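Local coordinates for probable phenazine-specific methyltransferase (Pseudomonas aeruginosa, PDB 2IP2), which methylates phenazine-1-carboxylate with S-adenosyl-L-methionine to give 5-methylphenazine-1-carboxylate, a step in making the virulence-associated blue pigment pyocyanine, at residues Ala34-Glu38 / Gly78-Thr82; Asp42-Leu47 / Asp74-Tyr79; Phe101-Phe106 / Phe132-Leu136; Gly177-Lys183 / Val205-Leu210; Gly313-Arg318 / Ile329-Ala334. One frame throughout, in Å; residues are numbered along the deposited sequence.

Interaction 1. Residues Ala34-Glu38 / Gly78-Thr82; sequences ADLIE and GYANT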
# COMPACT_ATOMS: atom_id res chain seq x y z
N ALA A 34 -9.29 -11.47 -13.60
CA ALA A 34 -10.37 -12.16 -12.95
C ALA A 34 -11.47 -12.63 -13.92
O ALA A 34 -11.99 -13.73 -13.75
CB ALA A 34 -10.97 -11.28 -11.86
N ASP A 35 -11.83 -11.78 -14.88
CA ASP A 35 -12.78 -12.13 -15.97
C ASP A 35 -12.24 -13.22 -16.87
O ASP A 35 -12.93 -14.22 -17.12
CB ASP A 35 -13.10 -10.88 -16.77
CG ASP A 35 -13.61 -9.75 -15.85
OD1 ASP A 35 -14.53 -10.06 -15.04
OD2 ASP A 35 -13.07 -8.62 -15.91
N LEU A 36 -11.00 -13.04 -17.33
CA LEU A 36 -10.34 -14.08 -18.13
C LEU A 36 -10.35 -15.41 -17.42
O LEU A 36 -10.74 -16.44 -18.00
CB LEU A 36 -8.90 -13.66 -18.53
CG LEU A 36 -8.81 -12.37 -19.37
CD1 LEU A 36 -7.43 -11.92 -19.50
CD2 LEU A 36 -9.37 -12.58 -20.81
N ILE A 37 -9.90 -15.42 -16.17
CA ILE A 37 -9.87 -16.66 -15.38
C ILE A 37 -11.23 -17.31 -15.20
O ILE A 37 -11.34 -18.55 -15.36
CB ILE A 37 -9.15 -16.47 -14.00
CG1 ILE A 37 -7.63 -16.26 -14.25
CG2 ILE A 37 -9.43 -17.65 -13.07
CD1 ILE A 37 -6.82 -15.61 -13.06
N GLU A 38 -12.25 -16.51 -14.88
CA GLU A 38 -13.60 -17.06 -14.70
C GLU A 38 -14.09 -17.74 -15.97
O GLU A 38 -14.81 -18.74 -15.91
CB GLU A 38 -14.60 -15.98 -14.30
CG GLU A 38 -15.87 -16.53 -13.67
CD GLU A 38 -15.61 -17.41 -12.46
OE1 GLU A 38 -14.53 -17.31 -11.84
OE2 GLU A 38 -16.51 -18.17 -12.03
N GLY A 78 -4.47 -24.87 -13.36
CA GLY A 78 -5.29 -23.73 -13.71
C GLY A 78 -5.51 -22.78 -12.54
O GLY A 78 -5.66 -23.19 -11.43
N TYR A 79 -5.49 -21.51 -12.77
CA TYR A 79 -5.83 -20.48 -11.77
C TYR A 79 -7.33 -20.43 -11.58
O TYR A 79 -8.07 -20.81 -12.48
CB TYR A 79 -5.37 -19.13 -12.28
CG TYR A 79 -3.88 -19.00 -12.31
CD1 TYR A 79 -3.13 -19.08 -11.12
CD2 TYR A 79 -3.22 -18.79 -13.51
CE1 TYR A 79 -1.71 -18.98 -11.15
CE2 TYR A 79 -1.81 -18.67 -13.55
CZ TYR A 79 -1.07 -18.73 -12.38
OH TYR A 79 0.30 -18.65 -12.42
N ALA A 80 -7.79 -19.86 -10.46
CA ALA A 80 -9.22 -19.79 -10.20
C ALA A 80 -9.48 -18.56 -9.31
O ALA A 80 -8.60 -18.14 -8.55
CB ALA A 80 -9.71 -21.12 -9.47
N ASN A 81 -10.68 -18.01 -9.39
CA ASN A 81 -11.04 -16.90 -8.50
C ASN A 81 -11.22 -17.32 -7.03
O ASN A 81 -11.45 -18.51 -6.73
CB ASN A 81 -12.28 -16.19 -9.07
CG ASN A 81 -11.91 -15.27 -10.22
OD1 ASN A 81 -11.03 -14.41 -10.06
ND2 ASN A 81 -12.51 -15.49 -11.40
N THR A 82 -11.11 -16.33 -6.13
CA THR A 82 -11.37 -16.46 -4.70
C THR A 82 -12.50 -15.46 -4.36
O THR A 82 -12.85 -14.62 -5.22
CB THR A 82 -10.10 -16.14 -3.89
OG1 THR A 82 -9.63 -14.80 -4.20
CG2 THR A 82 -8.97 -17.19 -4.16
O HOH W 1 -12.91 -19.20 -10.80
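In the N-terminal dimerisation domain, whose helices and small hairpin follow a winged-helix-like plan, the amide of N81 and the side chain of I37 join the short helix 34-38 to the second strand of the wing, 78-81. The strand runs across the helix at -114°. N81 spends both hydrogens of its amide nitrogen on the helix, with both acceptors in its own amide plane. One goes to the backbone: N81 ND2 lies 3.0 Å from A34 O in a nearly straight bond, and the same carbonyl also receives E38 N in the regular helical way. The other goes to the carboxylate, N81 ND2 to E38 OE1 at 2.8 Å, approached on the anti side. A bend at chi2 (56°) brings the E38 carboxylate over to the amide, the two planes 27° apart. A water donates to E38 OE1 and accepts from N81 N, closing a small polar ring, while N81 OD1 is hydrogen-bonded to S85, and the three bonds together fix the rotation of the amide. Beside this polar group I37 points at the strand. Its CG2 rests 3.6 Å from A80 CA and 3.5 Å from Y79 O, and its CD1 is 3.9 Å from Y79 CB. F71 of the first wing strand packs against A34, I37 and N81, M62 of helix 55-67 lies against I37 and Y79, and R89 touches A34 and E38.

Interaction 2. Residues Asp42-Leu47 / Asp74-Tyr79; sequences DSDETL and DTRDGY
Polar contacts centred on D42, D44, T75 and Y79 bind the start of helix 44-51 to the turn and second strand of the wing hairpin in the dimerisation domain. Y79 N donates to D42 O at 2.9 Å. G78 CA adds a C-H...O contact of 3.2 Å to D42 O. At the helix start, beyond the N-cap residue S43, D44 N donates almost straight to T75 OG1 at 2.9 Å. The T75 hydroxyl reaches it by standing opposite its own N across the CA-CB bond (chi1 -170°), and a water links it onward to E45 OE1. The phenol of Y79 donates to the syn lone pair of D44 OD1 at 2.6 Å, meeting it at the ring edge with the two planes 41° apart. D44 OD2 is bonded to H59, so both carboxylate oxygens are engaged. L47 CD1 packs 3.7 Å from Y79 CD2, and within the turn D77 N bonds to D74 OD1 as an Asx motif. D42, lying between two helices and paired with the last wing strand, probably corresponds to the short first strand of a winged helix, here represented by one backbone bond.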
# COMPACT_ATOMS: atom_id res chain seq x y z
N ASP A 42 -6.72 -19.75 -18.06
CA ASP A 42 -6.32 -20.04 -16.68
C ASP A 42 -4.92 -20.64 -16.53
O ASP A 42 -4.56 -21.23 -15.50
CB ASP A 42 -7.36 -20.90 -15.99
CG ASP A 42 -7.40 -22.32 -16.55
OD1 ASP A 42 -6.59 -22.63 -17.44
OD2 ASP A 42 -8.26 -23.09 -16.11
N SER A 43 -4.10 -20.40 -17.54
CA SER A 43 -2.65 -20.64 -17.40
C SER A 43 -1.83 -19.38 -17.69
O SER A 43 -2.32 -18.45 -18.35
CB SER A 43 -2.18 -21.78 -18.33
OG SER A 43 -2.20 -21.34 -19.66
N ASP A 44 -0.56 -19.38 -17.31
CA ASP A 44 0.34 -18.22 -17.60
C ASP A 44 0.39 -17.96 -19.08
O ASP A 44 0.30 -16.84 -19.51
CB ASP A 44 1.75 -18.44 -17.06
CG ASP A 44 1.79 -18.69 -15.55
OD1 ASP A 44 0.92 -18.14 -14.86
OD2 ASP A 44 2.70 -19.42 -15.06
N GLU A 45 0.49 -19.03 -19.87
CA GLU A 45 0.58 -18.92 -21.31
C GLU A 45 -0.70 -18.32 -21.99
O GLU A 45 -0.63 -17.40 -22.80
CB GLU A 45 0.94 -20.31 -21.87
CG GLU A 45 2.34 -20.87 -21.41
CD GLU A 45 2.35 -21.51 -19.98
OE1 GLU A 45 1.26 -21.89 -19.48
OE2 GLU A 45 3.46 -21.61 -19.35
N THR A 46 -1.86 -18.87 -21.65
CA THR A 46 -3.09 -18.36 -22.25
C THR A 46 -3.48 -16.98 -21.71
O THR A 46 -3.93 -16.14 -22.46
CB THR A 46 -4.27 -19.33 -22.11
OG1 THR A 46 -4.51 -19.59 -20.72
CG2 THR A 46 -3.92 -20.68 -22.85
N LEU A 47 -3.23 -16.75 -20.42
CA LEU A 47 -3.41 -15.37 -19.88
C LEU A 47 -2.51 -14.33 -20.59
O LEU A 47 -2.98 -13.30 -21.03
CB LEU A 47 -3.15 -15.41 -18.38
CG LEU A 47 -4.34 -15.97 -17.57
CD1 LEU A 47 -3.92 -16.19 -16.10
CD2 LEU A 47 -5.55 -15.03 -17.69
N ASP A 74 -2.86 -22.73 -9.61
CA ASP A 74 -1.52 -22.61 -10.21
C ASP A 74 -1.62 -22.79 -11.70
O ASP A 74 -2.67 -23.10 -12.16
CB ASP A 74 -0.53 -23.61 -9.57
CG ASP A 74 -0.86 -25.08 -9.86
OD1 ASP A 74 -1.54 -25.43 -10.83
OD2 ASP A 74 -0.37 -25.91 -9.07
N THR A 75 -0.57 -22.51 -12.45
CA THR A 75 -0.66 -22.53 -13.91
C THR A 75 -0.97 -23.92 -14.50
O THR A 75 -1.62 -24.02 -15.52
CB THR A 75 0.58 -21.92 -14.57
OG1 THR A 75 0.34 -21.74 -15.96
CG2 THR A 75 1.84 -22.80 -14.32
N ARG A 76 -0.47 -24.98 -13.86
CA ARG A 76 -0.61 -26.32 -14.42
C ARG A 76 -2.06 -26.78 -14.35
O ARG A 76 -2.67 -27.06 -15.38
CB ARG A 76 0.31 -27.31 -13.69
CG ARG A 76 0.59 -28.54 -14.59
CD ARG A 76 1.94 -29.12 -14.32
NE ARG A 76 2.95 -28.58 -15.22
CZ ARG A 76 4.25 -28.69 -14.96
NH1 ARG A 76 4.63 -29.26 -13.84
NH2 ARG A 76 5.15 -28.19 -15.81
N ASP A 77 -2.62 -26.79 -13.13
CA ASP A 77 -4.01 -27.22 -12.94
C ASP A 77 -4.98 -26.10 -13.31
O ASP A 77 -6.18 -26.35 -13.55
CB ASP A 77 -4.24 -27.65 -11.48
CG ASP A 77 -3.22 -28.69 -11.01
OD1 ASP A 77 -2.89 -29.59 -11.82
OD2 ASP A 77 -2.72 -28.58 -9.84
N GLY A 78 -4.47 -24.87 -13.36
CA GLY A 78 -5.29 -23.73 -13.71
C GLY A 78 -5.51 -22.78 -12.54
O GLY A 78 -5.66 -23.19 -11.43
N TYR A 79 -5.49 -21.51 -12.77
CA TYR A 79 -5.83 -20.48 -11.77
C TYR A 79 -7.33 -20.43 -11.58
O TYR A 79 -8.07 -20.81 -12.48
CB TYR A 79 -5.37 -19.13 -12.28
CG TYR A 79 -3.88 -19.00 -12.31
CD1 TYR A 79 -3.13 -19.08 -11.12
CD2 TYR A 79 -3.22 -18.79 -13.51
CE1 TYR A 79 -1.71 -18.98 -11.15
CE2 TYR A 79 -1.81 -18.67 -13.55
CZ TYR A 79 -1.07 -18.73 -12.38
OH TYR A 79 0.30 -18.65 -12.42
O HOH W 2 0.95 -23.69 -17.56

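Interaction 3. Residues Phe101-Phe106 / Phe132-Leu136; sequences FYGEEF and FYSYL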
# COMPACT_ATOMS: atom_id res chain seq x y z
N PHE A 101 -10.52 3.54 -10.48
CA PHE A 101 -10.52 4.99 -10.17
C PHE A 101 -9.48 5.29 -9.10
O PHE A 101 -8.71 6.23 -9.18
CB PHE A 101 -11.91 5.44 -9.72
CG PHE A 101 -12.08 6.94 -9.78
CD1 PHE A 101 -11.62 7.72 -8.74
CD2 PHE A 101 -12.59 7.55 -10.92
CE1 PHE A 101 -11.74 9.13 -8.76
CE2 PHE A 101 -12.71 8.96 -10.98
CZ PHE A 101 -12.28 9.74 -9.88
N TYR A 102 -9.38 4.39 -8.13
CA TYR A 102 -8.45 4.63 -7.01
C TYR A 102 -7.00 4.52 -7.48
O TYR A 102 -6.12 5.26 -7.03
CB TYR A 102 -8.75 3.62 -5.95
CG TYR A 102 -9.91 4.01 -5.04
CD1 TYR A 102 -10.96 4.84 -5.46
CD2 TYR A 102 -9.94 3.55 -3.75
CE1 TYR A 102 -12.02 5.20 -4.55
CE2 TYR A 102 -10.98 3.90 -2.84
CZ TYR A 102 -11.99 4.69 -3.26
OH TYR A 102 -13.01 4.98 -2.35
N GLY A 103 -6.79 3.61 -8.44
CA GLY A 103 -5.45 3.39 -9.03
C GLY A 103 -5.05 4.35 -10.13
O GLY A 103 -3.93 4.29 -10.63
N GLU A 104 -5.94 5.29 -10.45
CA GLU A 104 -5.69 6.29 -11.50
C GLU A 104 -5.79 7.62 -10.84
O GLU A 104 -4.81 8.07 -10.26
CB GLU A 104 -6.65 6.06 -12.68
CG GLU A 104 -6.24 4.78 -13.45
CD GLU A 104 -7.26 4.20 -14.47
OE1 GLU A 104 -8.31 4.86 -14.79
OE2 GLU A 104 -6.97 3.05 -14.93
N GLU A 105 -6.98 8.26 -10.86
CA GLU A 105 -7.12 9.58 -10.28
C GLU A 105 -6.60 9.67 -8.83
O GLU A 105 -5.92 10.62 -8.50
CB GLU A 105 -8.58 9.97 -10.25
CG GLU A 105 -9.02 10.70 -11.48
CD GLU A 105 -9.41 9.77 -12.60
OE1 GLU A 105 -9.29 8.52 -12.45
OE2 GLU A 105 -9.89 10.31 -13.64
N PHE A 106 -6.97 8.73 -7.96
CA PHE A 106 -6.50 8.87 -6.57
C PHE A 106 -5.03 8.48 -6.32
O PHE A 106 -4.41 8.94 -5.35
CB PHE A 106 -7.42 8.19 -5.61
CG PHE A 106 -8.77 8.87 -5.49
CD1 PHE A 106 -8.91 10.26 -5.76
CD2 PHE A 106 -9.88 8.12 -5.08
CE1 PHE A 106 -10.19 10.90 -5.57
CE2 PHE A 106 -11.14 8.72 -4.93
CZ PHE A 106 -11.29 10.11 -5.13
N PHE A 132 -11.54 18.67 -7.01
CA PHE A 132 -12.15 17.38 -7.34
C PHE A 132 -13.57 17.46 -7.95
O PHE A 132 -13.84 16.88 -9.01
CB PHE A 132 -12.19 16.49 -6.07
CG PHE A 132 -12.72 15.09 -6.32
CD1 PHE A 132 -12.04 14.24 -7.18
CD2 PHE A 132 -13.93 14.67 -5.78
CE1 PHE A 132 -12.50 12.93 -7.45
CE2 PHE A 132 -14.41 13.34 -6.05
CZ PHE A 132 -13.66 12.50 -6.90
N TYR A 133 -14.49 18.11 -7.24
CA TYR A 133 -15.87 18.20 -7.74
C TYR A 133 -16.00 19.08 -8.97
O TYR A 133 -16.83 18.79 -9.82
CB TYR A 133 -16.89 18.63 -6.66
CG TYR A 133 -17.05 17.53 -5.65
CD1 TYR A 133 -17.57 16.29 -6.04
CD2 TYR A 133 -16.61 17.70 -4.32
CE1 TYR A 133 -17.68 15.23 -5.11
CE2 TYR A 133 -16.71 16.66 -3.39
CZ TYR A 133 -17.25 15.43 -3.80
OH TYR A 133 -17.36 14.40 -2.87
N SER A 134 -15.14 20.09 -9.10
CA SER A 134 -15.12 20.87 -10.37
C SER A 134 -14.70 19.98 -11.53
O SER A 134 -15.34 20.04 -12.60
CB SER A 134 -14.20 22.08 -10.30
OG SER A 134 -14.65 22.95 -9.30
N TYR A 135 -13.64 19.18 -11.31
CA TYR A 135 -13.16 18.15 -12.28
C TYR A 135 -14.24 17.16 -12.71
O TYR A 135 -14.34 16.87 -13.90
CB TYR A 135 -11.95 17.38 -11.68
CG TYR A 135 -11.40 16.23 -12.47
CD1 TYR A 135 -10.50 16.42 -13.50
CD2 TYR A 135 -11.74 14.90 -12.14
CE1 TYR A 135 -9.97 15.33 -14.24
CE2 TYR A 135 -11.22 13.82 -12.85
CZ TYR A 135 -10.37 14.04 -13.90
OH TYR A 135 -9.85 12.97 -14.60
N LEU A 136 -14.98 16.59 -11.75
CA LEU A 136 -16.06 15.63 -12.04
C LEU A 136 -17.20 16.26 -12.87
O LEU A 136 -17.68 15.63 -13.82
CB LEU A 136 -16.66 15.03 -10.76
CG LEU A 136 -15.72 14.13 -9.96
CD1 LEU A 136 -16.60 13.54 -8.85
CD2 LEU A 136 -15.06 13.04 -10.76
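F132 pushes the CE1 corner of its ring into the notch formed by F101 and F106, joining helix 132-138 to the broken helical run 96-102/105-109 in a helix-to-helix aromatic cluster. The backbones stay well apart, E105 CA lying 9.7 Å from F132 CA, so long side chains bridge the gap. F132 extends toward the notch with CG trans to its own backbone N (chi1 -176°), and its CE1 is the leading bump. One wall of the hollow is F106, whose CE1 lies 3.6 Å from F132 CE1. These two rings meet obliquely, their planes 37° apart. The other wall is F101, which comes from the opposite direction and meets F132 edge to edge, F101 CZ being 4.0 Å from F132 CE1. F101 in turn lays its CE1 over the rim of one face of F106, so the two walls brace each other, while L136 CG covers the rim of one F132 face. Rings of F124 and F146 pack edge-to-face on F132, and H290 does so on F106. Y102, which takes no part in the notch, meets W20 of the second subunit, placing this helical cluster close to the dimer interface. The E105 chain, folded at chi2, crosses Y135 at about a right angle, its carboxylate 62° from the ring plane. E105 OE2 forms a salt bridge with R145, and its anti lone pair accepts Y135 OH at 2.8 Å.

Interaction 4. Residues Gly177-Lys183 / Val205-Leu210; sequences GSGELTK and VARDNL
N209 grips the loop 177-179 and the helix beyond it with both hydrogens of its amide nitrogen, and the packing here is close. N209 ND2 lies 2.9 Å from S178 O, well above the carbonyl plane, and 2.7 Å from E180 OE2, which it meets from above the carboxylate plane. The amide is carried there by an extended first torsion (chi1 -168°), while E180 OE1 is held by N154. A206 CB sits 3.5 Å from G177 O, and L210 CD2 fits beside G179 O and K183 CB, its side chain also packed on M196 and L221. The loop is the glycine-rich turn after the first strand of the Rossmann-like fold, which in class I methyltransferases borders the cofactor site. G177 N is bonded to D198 OD2, and D198 is a predicted S-adenosylmethionine ligand. The other margin is looser. V205, exposed, offers CG1 to S178 CB at 3.7 Å, and beside it a water spans the gap, donating to G177 O and accepting from A206 N. At the opposite end the K183 chain, kinked near its tip, crosses N209 at about a right angle and makes a weak bond from K183 NZ to N209 O at 3.3 Å.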
# COMPACT_ATOMS: atom_id res chain seq x y z
N GLY A 177 -28.52 12.50 -4.78
CA GLY A 177 -27.50 12.37 -5.84
C GLY A 177 -27.99 11.55 -7.03
O GLY A 177 -29.04 11.87 -7.60
N SER A 178 -27.25 10.52 -7.42
CA SER A 178 -27.65 9.63 -8.50
C SER A 178 -28.77 8.67 -8.08
O SER A 178 -29.36 8.02 -8.91
CB SER A 178 -26.45 8.81 -9.02
OG SER A 178 -26.00 7.91 -8.06
N GLY A 179 -29.02 8.57 -6.78
CA GLY A 179 -30.15 7.78 -6.30
C GLY A 179 -29.91 6.35 -5.88
O GLY A 179 -30.86 5.56 -5.80
N GLU A 180 -28.65 5.96 -5.62
CA GLU A 180 -28.39 4.54 -5.34
C GLU A 180 -29.07 4.02 -4.07
O GLU A 180 -29.48 2.87 -4.03
CB GLU A 180 -26.88 4.26 -5.28
CG GLU A 180 -26.21 4.41 -6.68
CD GLU A 180 -26.66 3.32 -7.69
OE1 GLU A 180 -26.71 2.13 -7.33
OE2 GLU A 180 -26.91 3.65 -8.86
N LEU A 181 -29.15 4.87 -3.05
CA LEU A 181 -29.79 4.47 -1.78
C LEU A 181 -31.29 4.21 -1.97
O LEU A 181 -31.83 3.15 -1.57
CB LEU A 181 -29.55 5.52 -0.69
CG LEU A 181 -30.21 5.32 0.67
CD1 LEU A 181 -30.03 3.88 1.26
CD2 LEU A 181 -29.74 6.41 1.68
N THR A 182 -31.94 5.15 -2.63
CA THR A 182 -33.36 4.98 -2.98
C THR A 182 -33.56 3.69 -3.80
O THR A 182 -34.45 2.89 -3.50
CB THR A 182 -33.85 6.21 -3.77
OG1 THR A 182 -33.89 7.34 -2.86
CG2 THR A 182 -35.25 5.99 -4.34
N LYS A 183 -32.70 3.47 -4.79
CA LYS A 183 -32.85 2.28 -5.61
C LYS A 183 -32.63 0.98 -4.82
O LYS A 183 -33.42 0.06 -4.96
CB LYS A 183 -31.93 2.36 -6.83
CG LYS A 183 -31.71 1.04 -7.54
CD LYS A 183 -30.45 1.16 -8.36
CE LYS A 183 -30.67 2.13 -9.51
NZ LYS A 183 -30.95 1.37 -10.78
N VAL A 205 -29.20 13.05 -13.57
CA VAL A 205 -28.57 11.74 -13.37
C VAL A 205 -29.55 10.74 -12.77
O VAL A 205 -29.70 9.61 -13.28
CB VAL A 205 -27.30 11.80 -12.49
CG1 VAL A 205 -26.66 10.42 -12.38
CG2 VAL A 205 -26.30 12.86 -13.05
N ALA A 206 -30.22 11.17 -11.71
CA ALA A 206 -31.20 10.35 -11.02
C ALA A 206 -32.43 10.02 -11.88
O ALA A 206 -33.04 8.95 -11.75
CB ALA A 206 -31.64 11.01 -9.70
N ARG A 207 -32.81 10.95 -12.73
CA ARG A 207 -33.99 10.76 -13.57
C ARG A 207 -33.68 9.60 -14.51
O ARG A 207 -34.54 8.77 -14.81
CB ARG A 207 -34.26 12.06 -14.34
CG ARG A 207 -35.61 12.20 -14.95
CD ARG A 207 -35.81 13.65 -15.48
NE ARG A 207 -35.88 14.67 -14.43
CZ ARG A 207 -36.87 14.78 -13.53
NH1 ARG A 207 -37.90 13.93 -13.52
NH2 ARG A 207 -36.84 15.76 -12.62
N ASP A 208 -32.41 9.53 -14.91
CA ASP A 208 -31.92 8.44 -15.74
C ASP A 208 -31.69 7.14 -14.96
O ASP A 208 -32.19 6.06 -15.35
CB ASP A 208 -30.61 8.89 -16.39
CG ASP A 208 -30.19 8.00 -17.52
OD1 ASP A 208 -29.48 6.98 -17.27
OD2 ASP A 208 -30.55 8.35 -18.69
N ASN A 209 -30.96 7.25 -13.84
CA ASN A 209 -30.57 6.08 -13.06
C ASN A 209 -31.78 5.35 -12.48
O ASN A 209 -31.77 4.12 -12.31
CB ASN A 209 -29.60 6.48 -11.94
CG ASN A 209 -28.94 5.27 -11.27
OD1 ASN A 209 -28.66 4.26 -11.92
ND2 ASN A 209 -28.66 5.38 -9.95
N LEU A 210 -32.82 6.12 -12.19
CA LEU A 210 -34.05 5.65 -11.60
C LEU A 210 -35.21 5.60 -12.60
O LEU A 210 -36.36 5.57 -12.17
CB LEU A 210 -34.49 6.61 -10.46
CG LEU A 210 -33.60 6.72 -9.20
CD1 LEU A 210 -34.23 7.69 -8.28
CD2 LEU A 210 -33.40 5.41 -8.45
O HOH W 3 -29.42 13.45 -9.93

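Interaction 5. Residues Gly313-Arg318 / Ile329-Ala334; sequences GFAVER and IVAARA
E317 and V330 lie side by side and point the same way, with E317 CB 3.5 Å from V330 O, while R318 follows on the same strand with its CB 4.2 Å from V330 CB. E317 and R318 both face V330 because the register slips by one here: E317 N donates to V330 O at 2.7 Å, R318 N makes a weak second bond to the same oxygen, and V330 N returns to R318 O. This classic beta bulge interrupts the antiparallel hairpin 314-322/326-333. These are the last two strands of the seven-stranded sheet, whose 3-2-1-4-5-7-6 order marks a class I methyltransferase, and strand 267-272 pairs with the other edge of 326-333. Beyond the bulge A315 and A332 exchange both backbone bonds; A315 N reaches A332 O at 2.9 Å. On the face of V316 and A331, the V316 and I329 side chains meet at a slant, V316 CG2 4.0 Å from I329 CG2, and helix 302-311 covers both V316 and I329 through L309. F314 holds its ring alongside the opposite strand: its CB is 3.9 Å from A331 CB, and its CD1 approaches A332 O obliquely, while V268 and M262 also pack on it. G313, with positive phi, ends helix 302-311 in a Schellman motif, and its carbonyl accepts A334 N at the C terminus. E317 is extended toward R267, and its OE1 makes a salt bridge to R267 NE. R318, its chain bent at chi3, leads its guanidinium away from the partner strand, and NH1 donates to L163 O.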
# COMPACT_ATOMS: atom_id res chain seq x y z
N GLY A 313 -32.95 18.59 18.24
CA GLY A 313 -34.20 18.04 18.77
C GLY A 313 -34.42 16.59 18.45
O GLY A 313 -35.57 16.14 18.30
N PHE A 314 -33.32 15.84 18.33
CA PHE A 314 -33.37 14.38 18.19
C PHE A 314 -32.69 13.54 19.29
O PHE A 314 -31.70 13.98 19.89
CB PHE A 314 -32.83 13.94 16.82
CG PHE A 314 -33.71 14.35 15.69
CD1 PHE A 314 -34.80 13.55 15.33
CD2 PHE A 314 -33.49 15.54 15.03
CE1 PHE A 314 -35.65 13.95 14.29
CE2 PHE A 314 -34.34 15.95 13.99
CZ PHE A 314 -35.42 15.14 13.63
N ALA A 315 -33.24 12.34 19.52
CA ALA A 315 -32.72 11.33 20.44
C ALA A 315 -32.26 10.08 19.68
O ALA A 315 -33.06 9.43 19.05
CB ALA A 315 -33.83 10.92 21.44
N VAL A 316 -30.97 9.73 19.78
CA VAL A 316 -30.46 8.50 19.15
C VAL A 316 -31.08 7.27 19.73
O VAL A 316 -31.08 7.07 20.95
CB VAL A 316 -28.92 8.35 19.24
CG1 VAL A 316 -28.49 7.06 18.54
CG2 VAL A 316 -28.28 9.53 18.60
N GLU A 317 -31.59 6.43 18.84
CA GLU A 317 -32.22 5.16 19.18
C GLU A 317 -31.29 3.97 18.97
O GLU A 317 -31.30 2.99 19.73
CB GLU A 317 -33.45 4.97 18.31
CG GLU A 317 -33.93 3.52 18.24
CD GLU A 317 -34.92 3.30 17.13
OE1 GLU A 317 -35.77 4.20 16.91
OE2 GLU A 317 -34.84 2.23 16.47
N ARG A 318 -30.47 4.05 17.92
CA ARG A 318 -29.65 2.92 17.54
C ARG A 318 -28.45 3.43 16.83
O ARG A 318 -28.58 4.36 16.04
CB ARG A 318 -30.39 2.13 16.47
CG ARG A 318 -30.84 0.85 16.82
CD ARG A 318 -31.74 0.41 15.69
NE ARG A 318 -31.15 -0.73 15.02
CZ ARG A 318 -31.73 -1.37 14.03
NH1 ARG A 318 -32.92 -0.97 13.59
NH2 ARG A 318 -31.11 -2.40 13.49
N ILE A 329 -26.96 5.83 11.98
CA ILE A 329 -27.45 6.39 13.27
C ILE A 329 -28.96 6.67 13.10
O ILE A 329 -29.34 7.54 12.30
CB ILE A 329 -26.67 7.65 13.64
CG1 ILE A 329 -25.16 7.32 13.87
CG2 ILE A 329 -27.24 8.31 14.91
CD1 ILE A 329 -24.23 8.56 13.79
N VAL A 330 -29.80 5.93 13.85
CA VAL A 330 -31.25 6.14 13.82
C VAL A 330 -31.67 7.03 15.02
O VAL A 330 -31.29 6.76 16.17
CB VAL A 330 -32.04 4.82 13.76
CG1 VAL A 330 -33.55 5.11 13.56
CG2 VAL A 330 -31.54 3.95 12.60
N ALA A 331 -32.41 8.10 14.74
CA ALA A 331 -32.85 8.97 15.84
C ALA A 331 -34.36 9.24 15.68
O ALA A 331 -34.88 9.25 14.55
CB ALA A 331 -32.06 10.27 15.86
N ALA A 332 -35.05 9.37 16.81
CA ALA A 332 -36.47 9.82 16.81
C ALA A 332 -36.59 11.20 17.43
O ALA A 332 -35.65 11.74 18.02
CB ALA A 332 -37.37 8.83 17.53
N ARG A 333 -37.76 11.80 17.24
CA ARG A 333 -38.13 13.02 17.94
C ARG A 333 -37.87 12.89 19.44
O ARG A 333 -38.38 11.96 20.09
CB ARG A 333 -39.62 13.30 17.73
CG ARG A 333 -40.02 14.77 17.79
CD ARG A 333 -41.53 14.96 17.65
NE ARG A 333 -42.08 14.36 16.42
CZ ARG A 333 -42.29 15.02 15.28
NH1 ARG A 333 -42.02 16.32 15.18
NH2 ARG A 333 -42.80 14.38 14.23
N ALA A 334 -37.03 13.77 19.98
CA ALA A 334 -36.85 13.83 21.44
C ALA A 334 -38.17 14.27 22.10
O ALA A 334 -38.71 13.55 22.96
CB ALA A 334 -35.70 14.78 21.83
OXT ALA A 334 -38.72 15.33 21.76

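Overall arrangement
From the N terminus, interaction 1 closes a loop from helix 33-38 to the wing strand 78-81. Interaction 2, from 42-47 to 74-79, falls within that span and ends on the same strand; the two share G78 and Y79 and touch where L36 and I37 meet L47. The later contacts follow in series, and none crosses another. Interaction 3 joins helices 96-102 and 105-109 to helix 132-138, closing a largely helical loop. Interaction 4, with its centre about 21 Å from that of interaction 3, closes a loop through strand 193-198 at the cofactor side. Interaction 5 closes the C-terminal hairpin 314-322/326-333, on the opposite side of the chain's centre from interactions 1, 2 and 3.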